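Local coordinates for protein Ral guanine nucleotide dissociation stimulator-like 2 (Mus musculus, PDB 4JGW) that probably acts as a guanine nucleotide exchange factor for small G proteins and associates in vitro with the GTP-bound forms of Rap1A and H-Ras, at residues D22-T27 / R49-G54; A58-L63 / G94-R99; S88-F93 / S135-Q140. All coordinates share one frame; numbering follows the deposited sequence.

Contact 1 (D22-T27 / R49-G54); sequences DGATFT and RRLRAG
A classic beta bulge interrupts the antiparallel pairing of two inner strands of a small sheet, 24-33 and 46-54, where 22-27 meets 49-54: Arg52 and Ala53 together face Thr25, and the register shifts by one before Phe26 meets Leu51. Thr25 O accepts from Arg52 N at 2.8 Å and, weakly, from Ala53 N at 3.5 Å, while Thr25 N donates to Ala53 O at 2.7 Å, with 167° at the hydrogen. Beyond the bulge, Thr27 and Arg50 form a regular hydrogen-bonded pair. On the face shared by Ala24, Phe26 and Leu51, the Phe26 ring touches Leu51 through CE2 to CB (3.8 Å). Arg49, extended from CG to NE, brings its guanidinium over the ring as a cation-pi contact, CZ 5.0 Å from the Phe26 centroid; the two planes stand nearly perpendicular (89°), with the guanidinium edge presented to Phe26 CG. On the face of Thr25 and Thr27, the Thr27 hydroxyl meets Arg52, whose chain bends at chi2 (-86°); OG1 lies over the centre of the Arg52 guanidinium, 3.1 Å above its plane, and is hydrogen-bonded to Asp18. Since Arg49 NH2 also makes salt bridges to Glu19 and Glu21, its charge is probably shared between carboxylates and ring.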
ATOM      1  N   ASP A  22       7.224  30.086 -15.604  1.00 47.87           N
ATOM      2  CA  ASP A  22       7.793  29.546 -16.849  1.00 47.43           C
ATOM      3  C   ASP A  22       6.986  28.382 -17.438  1.00 46.97           C
ATOM      4  O   ASP A  22       6.390  28.514 -18.512  1.00 47.13           O
ATOM      5  CB  ASP A  22       9.265  29.153 -16.645  1.00 47.51           C
ATOM      6  CG  ASP A  22       9.950  28.709 -17.936  1.00 47.81           C
ATOM      7  OD1 ASP A  22       9.580  29.193 -19.029  1.00 47.92           O
ATOM      8  OD2 ASP A  22      10.877  27.875 -17.851  1.00 48.18           O
ATOM      9  N   GLY A  23       6.962  27.258 -16.724  1.00 46.19           N
ATOM     10  CA  GLY A  23       6.210  26.085 -17.160  1.00 45.31           C
ATOM     11  C   GLY A  23       5.421  25.430 -16.040  1.00 44.67           C
ATOM     12  O   GLY A  23       5.362  24.204 -15.959  1.00 44.47           O
ATOM     13  N   ALA A  24       4.808  26.251 -15.188  1.00 43.99           N
ATOM     14  CA  ALA A  24       4.061  25.766 -14.026  1.00 43.35           C
ATOM     15  C   ALA A  24       2.961  26.731 -13.586  1.00 42.85           C
ATOM     16  O   ALA A  24       3.045  27.936 -13.824  1.00 42.84           O
ATOM     17  CB  ALA A  24       5.011  25.480 -12.863  1.00 43.23           C
ATOM     18  N   THR A  25       1.935  26.182 -12.941  1.00 42.32           N
ATOM     19  CA  THR A  25       0.842  26.967 -12.369  1.00 41.84           C
ATOM     20  C   THR A  25       0.783  26.753 -10.855  1.00 41.51           C
ATOM     21  O   THR A  25       0.768  25.616 -10.378  1.00 41.46           O
ATOM     22  CB  THR A  25      -0.514  26.609 -13.024  1.00 41.82           C
ATOM     23  OG1 THR A  25      -0.448  26.873 -14.431  1.00 41.85           O
ATOM     24  CG2 THR A  25      -1.654  27.423 -12.420  1.00 41.89           C
ATOM     25  N   PHE A  26       0.755  27.856 -10.115  1.00 41.16           N
ATOM     26  CA  PHE A  26       0.736  27.826  -8.657  1.00 40.68           C
ATOM     27  C   PHE A  26      -0.557  28.426  -8.116  1.00 40.62           C
ATOM     28  O   PHE A  26      -1.186  29.260  -8.768  1.00 40.62           O
ATOM     29  CB  PHE A  26       1.933  28.602  -8.092  1.00 40.53           C
ATOM     30  CG  PHE A  26       3.269  27.994  -8.422  1.00 40.09           C
ATOM     31  CD1 PHE A  26       3.923  28.315  -9.606  1.00 39.77           C
ATOM     32  CD2 PHE A  26       3.881  27.111  -7.540  1.00 39.78           C
ATOM     33  CE1 PHE A  26       5.160  27.755  -9.912  1.00 39.82           C
ATOM     34  CE2 PHE A  26       5.118  26.547  -7.836  1.00 39.51           C
ATOM     35  CZ  PHE A  26       5.758  26.870  -9.023  1.00 39.83           C
ATOM     36  N   THR A  27      -0.950  27.985  -6.923  1.00 40.43           N
ATOM     37  CA  THR A  27      -2.050  28.601  -6.193  1.00 40.30           C
ATOM     38  C   THR A  27      -1.528  29.173  -4.878  1.00 40.27           C
ATOM     39  O   THR A  27      -0.996  28.445  -4.035  1.00 40.20           O
ATOM     40  CB  THR A  27      -3.203  27.604  -5.928  1.00 40.23           C
ATOM     41  OG1 THR A  27      -3.719  27.130  -7.176  1.00 40.48           O
ATOM     42  CG2 THR A  27      -4.333  28.269  -5.155  1.00 40.07           C
ATOM     43  N   ARG A  49       2.086  28.534  -1.109  1.00 33.98           N
ATOM     44  CA  ARG A  49       2.159  28.628  -2.559  1.00 33.80           C
ATOM     45  C   ARG A  49       2.433  27.230  -3.118  1.00 33.39           C
ATOM     46  O   ARG A  49       3.573  26.759  -3.115  1.00 33.24           O
ATOM     47  CB  ARG A  49       3.231  29.640  -2.995  1.00 33.92           C
ATOM     48  CG  ARG A  49       3.318  29.842  -4.503  1.00 34.90           C
ATOM     49  CD  ARG A  49       4.357  30.888  -4.896  1.00 36.68           C
ATOM     50  NE  ARG A  49       4.408  31.041  -6.347  1.00 38.45           N
ATOM     51  CZ  ARG A  49       4.958  32.066  -6.993  1.00 40.20           C
ATOM     52  NH1 ARG A  49       5.525  33.069  -6.327  1.00 41.16           N
ATOM     53  NH2 ARG A  49       4.932  32.093  -8.321  1.00 40.47           N
ATOM     54  N   ARG A  50       1.375  26.574  -3.586  1.00 33.00           N
ATOM     55  CA  ARG A  50       1.455  25.167  -3.969  1.00 32.73           C
ATOM     56  C   ARG A  50       1.354  24.953  -5.474  1.00 32.77           C
ATOM     57  O   ARG A  50       0.447  25.486  -6.126  1.00 32.74           O
ATOM     58  CB  ARG A  50       0.376  24.351  -3.251  1.00 32.61           C
ATOM     59  CG  ARG A  50       0.385  24.496  -1.739  1.00 31.53           C
ATOM     60  CD  ARG A  50      -0.435  23.410  -1.079  1.00 29.59           C
ATOM     61  NE  ARG A  50      -0.503  23.588   0.369  1.00 28.71           N
ATOM     62  CZ  ARG A  50      -1.506  24.182   1.009  1.00 28.04           C
ATOM     63  NH1 ARG A  50      -2.546  24.666   0.336  1.00 27.50           N
ATOM     64  NH2 ARG A  50      -1.470  24.292   2.330  1.00 27.59           N
ATOM     65  N   LEU A  51       2.287  24.171  -6.014  1.00 32.66           N
ATOM     66  CA  LEU A  51       2.279  23.823  -7.434  1.00 32.72           C
ATOM     67  C   LEU A  51       1.063  22.960  -7.762  1.00 32.84           C
ATOM     68  O   LEU A  51       0.803  21.958  -7.092  1.00 32.74           O
ATOM     69  CB  LEU A  51       3.584  23.123  -7.843  1.00 32.52           C
ATOM     70  CG  LEU A  51       3.850  22.922  -9.345  1.00 32.48           C
ATOM     71  CD1 LEU A  51       5.343  22.892  -9.656  1.00 32.18           C
ATOM     72  CD2 LEU A  51       3.164  21.675  -9.890  1.00 31.53           C
ATOM     73  N   ARG A  52       0.326  23.367  -8.791  1.00 33.06           N
ATOM     74  CA  ARG A  52      -0.883  22.671  -9.227  1.00 33.46           C
ATOM     75  C   ARG A  52      -0.622  21.802 -10.454  1.00 33.42           C
ATOM     76  O   ARG A  52      -1.102  20.671 -10.539  1.00 33.41           O
ATOM     77  CB  ARG A  52      -1.992  23.681  -9.535  1.00 33.60           C
ATOM     78  CG  ARG A  52      -2.664  24.267  -8.306  1.00 34.47           C
ATOM     79  CD  ARG A  52      -3.794  23.375  -7.822  1.00 36.25           C
ATOM     80  NE  ARG A  52      -4.807  24.125  -7.089  1.00 38.36           N
ATOM     81  CZ  ARG A  52      -5.801  24.801  -7.658  1.00 39.25           C
ATOM     82  NH1 ARG A  52      -5.926  24.828  -8.980  1.00 40.20           N
ATOM     83  NH2 ARG A  52      -6.672  25.456  -6.904  1.00 39.85           N
ATOM     84  N   ALA A  53       0.127  22.355 -11.403  1.00 33.49           N
ATOM     85  CA  ALA A  53       0.487  21.665 -12.636  1.00 33.60           C
ATOM     86  C   ALA A  53       1.744  22.286 -13.220  1.00 33.74           C
ATOM     87  O   ALA A  53       2.008  23.471 -13.021  1.00 33.84           O
ATOM     88  CB  ALA A  53      -0.652  21.734 -13.642  1.00 33.52           C
ATOM     89  N   GLY A  54       2.517  21.481 -13.940  1.00 33.94           N
ATOM     90  CA  GLY A  54       3.731  21.969 -14.577  1.00 34.13           C
ATOM     91  C   GLY A  54       4.484  20.892 -15.323  1.00 34.32           C
ATOM     92  O   GLY A  54       4.182  19.704 -15.187  1.00 34.37           O
TER

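Contact 2 (A58-L63 / G94-R99); sequences ALVRHL and GLVADR
Val60 CG1 lies anti to its backbone N (chi1 171°) and reaches the backbone of Leu95, while Arg99 CG, likewise anti to N (chi1 177°), starts a chain that passes across Arg61. These groups join two helices of the RasGEF N-terminal motif, 56-63 and 89-101, whose local axes approach to 9.7 Å at a crossing angle of -66°. Val60 is the central apolar residue: CG1 comes within 3.5 Å of Leu95 O and also meets Val96 CG2 and Arg99 CB, and its other branch, CG2, packs on Leu95 CB at 3.8 Å. Leu63 adds a more distant methyl contact to Val96 and also touches Phe75 and Leu79 of helix 75-82. At the partly exposed border the two arginines cross at about a right angle. Arg61 sets its aliphatic CG 3.8 Å above the Arg99 guanidinium plane, offset toward the rim, and CD next to NH1, so methylenes of Arg61, not its charged end, meet the Arg99 guanidinium; Arg61 NE stays 5.2 Å from Arg99 NH1. Between the two segments a water makes a polar link, donating to Arg61 O at 2.8 Å and accepting a weak bond from Arg99 NE at 3.1 Å.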
ATOM      1  N   ALA A  58       9.794  21.803 -14.592  1.00 33.85           N
ATOM      2  CA  ALA A  58       9.269  22.777 -13.634  1.00 33.44           C
ATOM      3  C   ALA A  58       9.022  22.150 -12.263  1.00 33.07           C
ATOM      4  O   ALA A  58       9.170  22.815 -11.234  1.00 32.99           O
ATOM      5  CB  ALA A  58       7.995  23.414 -14.165  1.00 33.35           C
ATOM      6  N   LEU A  59       8.645  20.873 -12.258  1.00 32.63           N
ATOM      7  CA  LEU A  59       8.474  20.121 -11.016  1.00 32.29           C
ATOM      8  C   LEU A  59       9.792  20.043 -10.249  1.00 32.06           C
ATOM      9  O   LEU A  59       9.812  20.190  -9.027  1.00 31.91           O
ATOM     10  CB  LEU A  59       7.933  18.709 -11.287  1.00 32.13           C
ATOM     11  CG  LEU A  59       6.568  18.519 -11.962  1.00 32.20           C
ATOM     12  CD1 LEU A  59       6.169  17.049 -11.952  1.00 32.25           C
ATOM     13  CD2 LEU A  59       5.473  19.361 -11.326  1.00 31.92           C
ATOM     14  N   VAL A  60      10.884  19.831 -10.984  1.00 31.87           N
ATOM     15  CA  VAL A  60      12.222  19.727 -10.401  1.00 31.75           C
ATOM     16  C   VAL A  60      12.729  21.075  -9.872  1.00 31.77           C
ATOM     17  O   VAL A  60      13.400  21.122  -8.838  1.00 31.64           O
ATOM     18  CB  VAL A  60      13.229  19.091 -11.399  1.00 31.83           C
ATOM     19  CG1 VAL A  60      14.666  19.172 -10.879  1.00 31.44           C
ATOM     20  CG2 VAL A  60      12.850  17.639 -11.678  1.00 31.92           C
ATOM     21  N   ARG A  61      12.400  22.161 -10.576  1.00 31.75           N
ATOM     22  CA  ARG A  61      12.728  23.517 -10.115  1.00 31.82           C
ATOM     23  C   ARG A  61      12.052  23.809  -8.777  1.00 31.48           C
ATOM     24  O   ARG A  61      12.684  24.323  -7.854  1.00 31.48           O
ATOM     25  CB  ARG A  61      12.329  24.580 -11.149  1.00 31.99           C
ATOM     26  CG  ARG A  61      13.251  24.670 -12.359  1.00 32.71           C
ATOM     27  CD  ARG A  61      13.037  25.967 -13.149  1.00 34.34           C
ATOM     28  NE  ARG A  61      11.751  26.001 -13.849  1.00 35.29           N
ATOM     29  CZ  ARG A  61      11.539  25.527 -15.076  1.00 35.90           C
ATOM     30  NH1 ARG A  61      12.526  24.968 -15.768  1.00 36.22           N
ATOM     31  NH2 ARG A  61      10.331  25.608 -15.618  1.00 36.40           N
ATOM     32  N   HIS A  62      10.769  23.464  -8.689  1.00 31.21           N
ATOM     33  CA  HIS A  62       9.987  23.600  -7.461  1.00 31.00           C
ATOM     34  C   HIS A  62      10.506  22.651  -6.371  1.00 30.91           C
ATOM     35  O   HIS A  62      10.544  23.012  -5.194  1.00 30.78           O
ATOM     36  CB  HIS A  62       8.506  23.343  -7.765  1.00 30.97           C
ATOM     37  CG  HIS A  62       7.578  23.642  -6.626  1.00 30.99           C
ATOM     38  ND1 HIS A  62       7.483  24.887  -6.043  1.00 30.87           N
ATOM     39  CD2 HIS A  62       6.677  22.858  -5.988  1.00 30.88           C
ATOM     40  CE1 HIS A  62       6.577  24.854  -5.082  1.00 30.70           C
ATOM     41  NE2 HIS A  62       6.070  23.635  -5.030  1.00 30.77           N
ATOM     42  N   LEU A  63      10.928  21.454  -6.781  1.00 30.73           N
ATOM     43  CA  LEU A  63      11.504  20.454  -5.871  1.00 30.69           C
ATOM     44  C   LEU A  63      12.732  20.995  -5.138  1.00 30.63           C
ATOM     45  O   LEU A  63      12.887  20.791  -3.931  1.00 30.56           O
ATOM     46  CB  LEU A  63      11.905  19.196  -6.651  1.00 30.50           C
ATOM     47  CG  LEU A  63      11.733  17.769  -6.105  1.00 30.93           C
ATOM     48  CD1 LEU A  63      12.824  16.864  -6.684  1.00 30.36           C
ATOM     49  CD2 LEU A  63      11.716  17.673  -4.586  1.00 29.84           C
ATOM     50  N   GLY A  94      18.277  12.378 -13.115  1.00 37.35           N
ATOM     51  CA  GLY A  94      18.960  13.100 -14.189  1.00 37.55           C
ATOM     52  C   GLY A  94      18.582  14.569 -14.264  1.00 37.70           C
ATOM     53  O   GLY A  94      19.445  15.427 -14.450  1.00 37.73           O
ATOM     54  N   LEU A  95      17.291  14.856 -14.107  1.00 37.81           N
ATOM     55  CA  LEU A  95      16.787  16.232 -14.133  1.00 38.07           C
ATOM     56  C   LEU A  95      17.208  17.038 -12.904  1.00 38.16           C
ATOM     57  O   LEU A  95      17.341  18.261 -12.977  1.00 38.21           O
ATOM     58  CB  LEU A  95      15.264  16.252 -14.288  1.00 38.01           C
ATOM     59  CG  LEU A  95      14.718  15.741 -15.625  1.00 38.22           C
ATOM     60  CD1 LEU A  95      13.254  15.402 -15.490  1.00 38.29           C
ATOM     61  CD2 LEU A  95      14.945  16.740 -16.753  1.00 38.38           C
ATOM     62  N   VAL A  96      17.409  16.348 -11.784  1.00 38.31           N
ATOM     63  CA  VAL A  96      17.975  16.964 -10.585  1.00 38.53           C
ATOM     64  C   VAL A  96      19.432  17.341 -10.853  1.00 38.85           C
ATOM     65  O   VAL A  96      19.856  18.461 -10.555  1.00 38.74           O
ATOM     66  CB  VAL A  96      17.853  16.040  -9.342  1.00 38.41           C
ATOM     67  CG1 VAL A  96      18.696  16.562  -8.179  1.00 38.20           C
ATOM     68  CG2 VAL A  96      16.395  15.906  -8.918  1.00 38.26           C
ATOM     69  N   ALA A  97      20.182  16.402 -11.432  1.00 39.26           N
ATOM     70  CA  ALA A  97      21.569  16.640 -11.838  1.00 39.65           C
ATOM     71  C   ALA A  97      21.667  17.713 -12.924  1.00 39.89           C
ATOM     72  O   ALA A  97      22.621  18.486 -12.942  1.00 39.97           O
ATOM     73  CB  ALA A  97      22.218  15.346 -12.304  1.00 39.63           C
ATOM     74  N   ASP A  98      20.675  17.755 -13.815  1.00 40.27           N
ATOM     75  CA  ASP A  98      20.569  18.812 -14.823  1.00 40.63           C
ATOM     76  C   ASP A  98      20.448  20.188 -14.176  1.00 40.83           C
ATOM     77  O   ASP A  98      21.198  21.106 -14.513  1.00 40.94           O
ATOM     78  CB  ASP A  98      19.362  18.575 -15.737  1.00 40.63           C
ATOM     79  CG  ASP A  98      19.643  17.572 -16.842  1.00 40.85           C
ATOM     80  OD1 ASP A  98      20.782  17.067 -16.930  1.00 40.76           O
ATOM     81  OD2 ASP A  98      18.712  17.290 -17.627  1.00 40.92           O
ATOM     82  N   ARG A  99      19.501  20.312 -13.245  1.00 41.03           N
ATOM     83  CA  ARG A  99      19.215  21.571 -12.559  1.00 41.26           C
ATOM     84  C   ARG A  99      20.422  22.099 -11.782  1.00 41.41           C
ATOM     85  O   ARG A  99      20.679  23.304 -11.770  1.00 41.41           O
ATOM     86  CB  ARG A  99      17.985  21.419 -11.651  1.00 41.27           C
ATOM     87  CG  ARG A  99      17.613  22.651 -10.819  1.00 41.47           C
ATOM     88  CD  ARG A  99      17.206  23.844 -11.674  1.00 41.80           C
ATOM     89  NE  ARG A  99      16.975  25.033 -10.853  1.00 42.54           N
ATOM     90  CZ  ARG A  99      16.770  26.258 -11.330  1.00 42.78           C
ATOM     91  NH1 ARG A  99      16.764  26.486 -12.639  1.00 42.49           N
ATOM     92  NH2 ARG A  99      16.568  27.264 -10.489  1.00 42.99           N
TER
HETATM   93  O   HOH W   1      15.330  25.297  -8.241  1.00 54.81           O

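Contact 3 (S88-F93 / S135-Q140); sequences STPALF and SEVKGQ
Val137 and Gln140 pack against Pro90 and Phe93, where the first turn of helix 89-101 meets the start of helix 138-151. In the tight part, Gln140 CB sits over one face of the Phe93 ring, 3.8 Å above its plane and offset toward the rim; its distance of 4.1 Å from the centroid, 23° off the normal, identifies a CH-pi contact. Farther along Gln140, chi2 (86°) swings CD toward Pro90, and NE2 comes 3.1 Å from Pro90 O. The amide plane is only 20° from that of the Phe93 ring. Val137 approaches the same ring obliquely, its CB 3.8 Å from Phe93 CD1, and the two side chains cross at about a right angle. Val137 CG1, anti to the carbonyl carbon, rests against both Pro90 CA (3.8 Å) and Thr89 CG2 (3.9 Å). The Thr89 hydroxyl is engaged apart from this packing, by His83 and Arg84, and Leu122 and Trp125 of helix 108-128 touch Phe93 and Thr89 respectively.

Toward solvent the contact thins. Exposed Glu136 contributes little: its backbone O stands 3.9 Å from Pro90 CB, and its side chain comes no nearer to 88-93 than 4.8 Å.

Ser88 occupies the N-cap position, its OG accepting a weak capping bond from Ala91 N, and a type I turn from Ser135 to Lys138 leads through Val137, the N-cap residue of the second helix. The arrangement is a packing of two helix N-termini, one with its preceding turn, in the helical part of the RasGEF N-terminal motif.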
ATOM      1  N   SER A  88      10.436   8.258 -14.526  1.00 35.92           N
ATOM      2  CA  SER A  88      11.226   7.181 -13.934  1.00 36.07           C
ATOM      3  C   SER A  88      12.279   7.732 -12.980  1.00 36.22           C
ATOM      4  O   SER A  88      12.619   8.918 -13.034  1.00 36.28           O
ATOM      5  CB  SER A  88      11.868   6.307 -15.017  1.00 35.99           C
ATOM      6  OG  SER A  88      12.955   6.964 -15.638  1.00 36.31           O
ATOM      7  N   THR A  89      12.778   6.861 -12.105  1.00 36.37           N
ATOM      8  CA  THR A  89      13.807   7.212 -11.125  1.00 36.66           C
ATOM      9  C   THR A  89      15.098   7.755 -11.761  1.00 36.85           C
ATOM     10  O   THR A  89      15.603   8.784 -11.310  1.00 36.96           O
ATOM     11  CB  THR A  89      14.094   6.030 -10.159  1.00 36.57           C
ATOM     12  OG1 THR A  89      12.928   5.776  -9.369  1.00 36.71           O
ATOM     13  CG2 THR A  89      15.263   6.333  -9.234  1.00 36.71           C
ATOM     14  N   PRO A  90      15.630   7.082 -12.809  1.00 37.08           N
ATOM     15  CA  PRO A  90      16.813   7.663 -13.453  1.00 37.13           C
ATOM     16  C   PRO A  90      16.515   8.981 -14.175  1.00 37.22           C
ATOM     17  O   PRO A  90      17.374   9.862 -14.221  1.00 37.22           O
ATOM     18  CB  PRO A  90      17.252   6.581 -14.449  1.00 37.10           C
ATOM     19  CG  PRO A  90      16.055   5.727 -14.655  1.00 37.35           C
ATOM     20  CD  PRO A  90      15.299   5.755 -13.368  1.00 37.08           C
ATOM     21  N   ALA A  91      15.306   9.108 -14.720  1.00 37.34           N
ATOM     22  CA  ALA A  91      14.883  10.336 -15.393  1.00 37.33           C
ATOM     23  C   ALA A  91      14.781  11.513 -14.420  1.00 37.34           C
ATOM     24  O   ALA A  91      15.223  12.620 -14.735  1.00 37.38           O
ATOM     25  CB  ALA A  91      13.561  10.121 -16.118  1.00 37.34           C
ATOM     26  N   LEU A  92      14.211  11.264 -13.242  1.00 37.24           N
ATOM     27  CA  LEU A  92      14.075  12.292 -12.207  1.00 37.16           C
ATOM     28  C   LEU A  92      15.427  12.679 -11.609  1.00 37.16           C
ATOM     29  O   LEU A  92      15.707  13.863 -11.411  1.00 37.01           O
ATOM     30  CB  LEU A  92      13.108  11.830 -11.107  1.00 37.18           C
ATOM     31  CG  LEU A  92      12.733  12.813  -9.990  1.00 36.92           C
ATOM     32  CD1 LEU A  92      12.053  14.060 -10.544  1.00 36.66           C
ATOM     33  CD2 LEU A  92      11.842  12.135  -8.961  1.00 37.02           C
ATOM     34  N   PHE A  93      16.250  11.668 -11.323  1.00 37.16           N
ATOM     35  CA  PHE A  93      17.614  11.859 -10.832  1.00 37.21           C
ATOM     36  C   PHE A  93      18.426  12.691 -11.828  1.00 37.29           C
ATOM     37  O   PHE A  93      19.170  13.591 -11.433  1.00 37.30           O
ATOM     38  CB  PHE A  93      18.284  10.498 -10.621  1.00 37.21           C
ATOM     39  CG  PHE A  93      19.410  10.500  -9.616  1.00 37.19           C
ATOM     40  CD1 PHE A  93      19.878   9.296  -9.099  1.00 37.58           C
ATOM     41  CD2 PHE A  93      20.001  11.684  -9.181  1.00 37.36           C
ATOM     42  CE1 PHE A  93      20.921   9.269  -8.175  1.00 37.59           C
ATOM     43  CE2 PHE A  93      21.040  11.667  -8.256  1.00 37.49           C
ATOM     44  CZ  PHE A  93      21.500  10.457  -7.751  1.00 37.44           C
ATOM     45  N   SER A 135      21.254  -0.189 -10.099  1.00 46.91           N
ATOM     46  CA  SER A 135      22.287  -0.112 -11.129  1.00 47.59           C
ATOM     47  C   SER A 135      21.933   0.897 -12.219  1.00 48.02           C
ATOM     48  O   SER A 135      22.820   1.448 -12.873  1.00 48.08           O
ATOM     49  CB  SER A 135      22.521  -1.495 -11.746  1.00 47.60           C
ATOM     50  OG  SER A 135      23.393  -1.423 -12.861  1.00 47.76           O
ATOM     51  N   GLU A 136      20.634   1.131 -12.399  1.00 48.63           N
ATOM     52  CA  GLU A 136      20.120   2.017 -13.450  1.00 49.21           C
ATOM     53  C   GLU A 136      20.456   3.496 -13.241  1.00 49.40           C
ATOM     54  O   GLU A 136      20.437   4.279 -14.194  1.00 49.40           O
ATOM     55  CB  GLU A 136      18.605   1.846 -13.591  1.00 49.37           C
ATOM     56  CG  GLU A 136      18.171   0.507 -14.180  1.00 50.19           C
ATOM     57  CD  GLU A 136      16.660   0.334 -14.206  1.00 51.22           C
ATOM     58  OE1 GLU A 136      15.960   0.993 -13.402  1.00 51.35           O
ATOM     59  OE2 GLU A 136      16.172  -0.472 -15.030  1.00 51.65           O
ATOM     60  N   VAL A 137      20.755   3.876 -12.000  1.00 49.67           N
ATOM     61  CA  VAL A 137      21.079   5.269 -11.676  1.00 49.94           C
ATOM     62  C   VAL A 137      22.586   5.507 -11.505  1.00 50.17           C
ATOM     63  O   VAL A 137      23.002   6.474 -10.858  1.00 50.11           O
ATOM     64  CB  VAL A 137      20.297   5.781 -10.428  1.00 49.87           C
ATOM     65  CG1 VAL A 137      18.809   5.869 -10.727  1.00 49.89           C
ATOM     66  CG2 VAL A 137      20.560   4.903  -9.203  1.00 49.93           C
ATOM     67  N   LYS A 138      23.390   4.627 -12.103  1.00 50.46           N
ATOM     68  CA  LYS A 138      24.850   4.691 -11.993  1.00 50.73           C
ATOM     69  C   LYS A 138      25.438   5.959 -12.615  1.00 50.88           C
ATOM     70  O   LYS A 138      26.258   6.637 -11.990  1.00 50.92           O
ATOM     71  CB  LYS A 138      25.492   3.447 -12.617  1.00 50.74           C
ATOM     72  N   GLY A 139      25.012   6.271 -13.837  1.00 51.07           N
ATOM     73  CA  GLY A 139      25.480   7.455 -14.555  1.00 51.38           C
ATOM     74  C   GLY A 139      25.071   8.760 -13.895  1.00 51.61           C
ATOM     75  O   GLY A 139      25.852   9.712 -13.855  1.00 51.56           O
ATOM     76  N   GLN A 140      23.844   8.795 -13.376  1.00 51.85           N
ATOM     77  CA  GLN A 140      23.318   9.967 -12.674  1.00 52.04           C
ATOM     78  C   GLN A 140      24.017  10.193 -11.335  1.00 52.24           C
ATOM     79  O   GLN A 140      24.129  11.330 -10.872  1.00 52.18           O
ATOM     80  CB  GLN A 140      21.806   9.843 -12.463  1.00 52.03           C
ATOM     81  CG  GLN A 140      20.971   9.987 -13.734  1.00 51.91           C
ATOM     82  CD  GLN A 140      20.792   8.682 -14.497  1.00 51.86           C
ATOM     83  OE1 GLN A 140      21.388   7.657 -14.162  1.00 51.77           O
ATOM     84  NE2 GLN A 140      19.962   8.719 -15.531  1.00 51.72           N
TER

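In the fold
The three contacts lead from the sheet into the helices of the N-terminal Ras-GEF region. Each packs buried residues (Phe26 and Leu51; Val60 and Val96; Phe93 and Val137), with arginines or Glu136 at partly exposed or exposed borders. Contact 1 is held chiefly by backbone hydrogen bonds and alone has cation-pi chemistry; contacts 2 and 3 rest mainly on side-chain packing, with a bridging water in contact 2. Strand 46-54 leads into helix 56-63, so contacts 1 and 2 adjoin: His62 turns a ring edge-to-face with Phe26, and Leu59 packs on Leu51. Contacts 2 and 3 share helix 89-101, the former using its middle and the latter its first turn. Contacts 1 and 3 do not touch; their nearest atoms are about 11 Å apart.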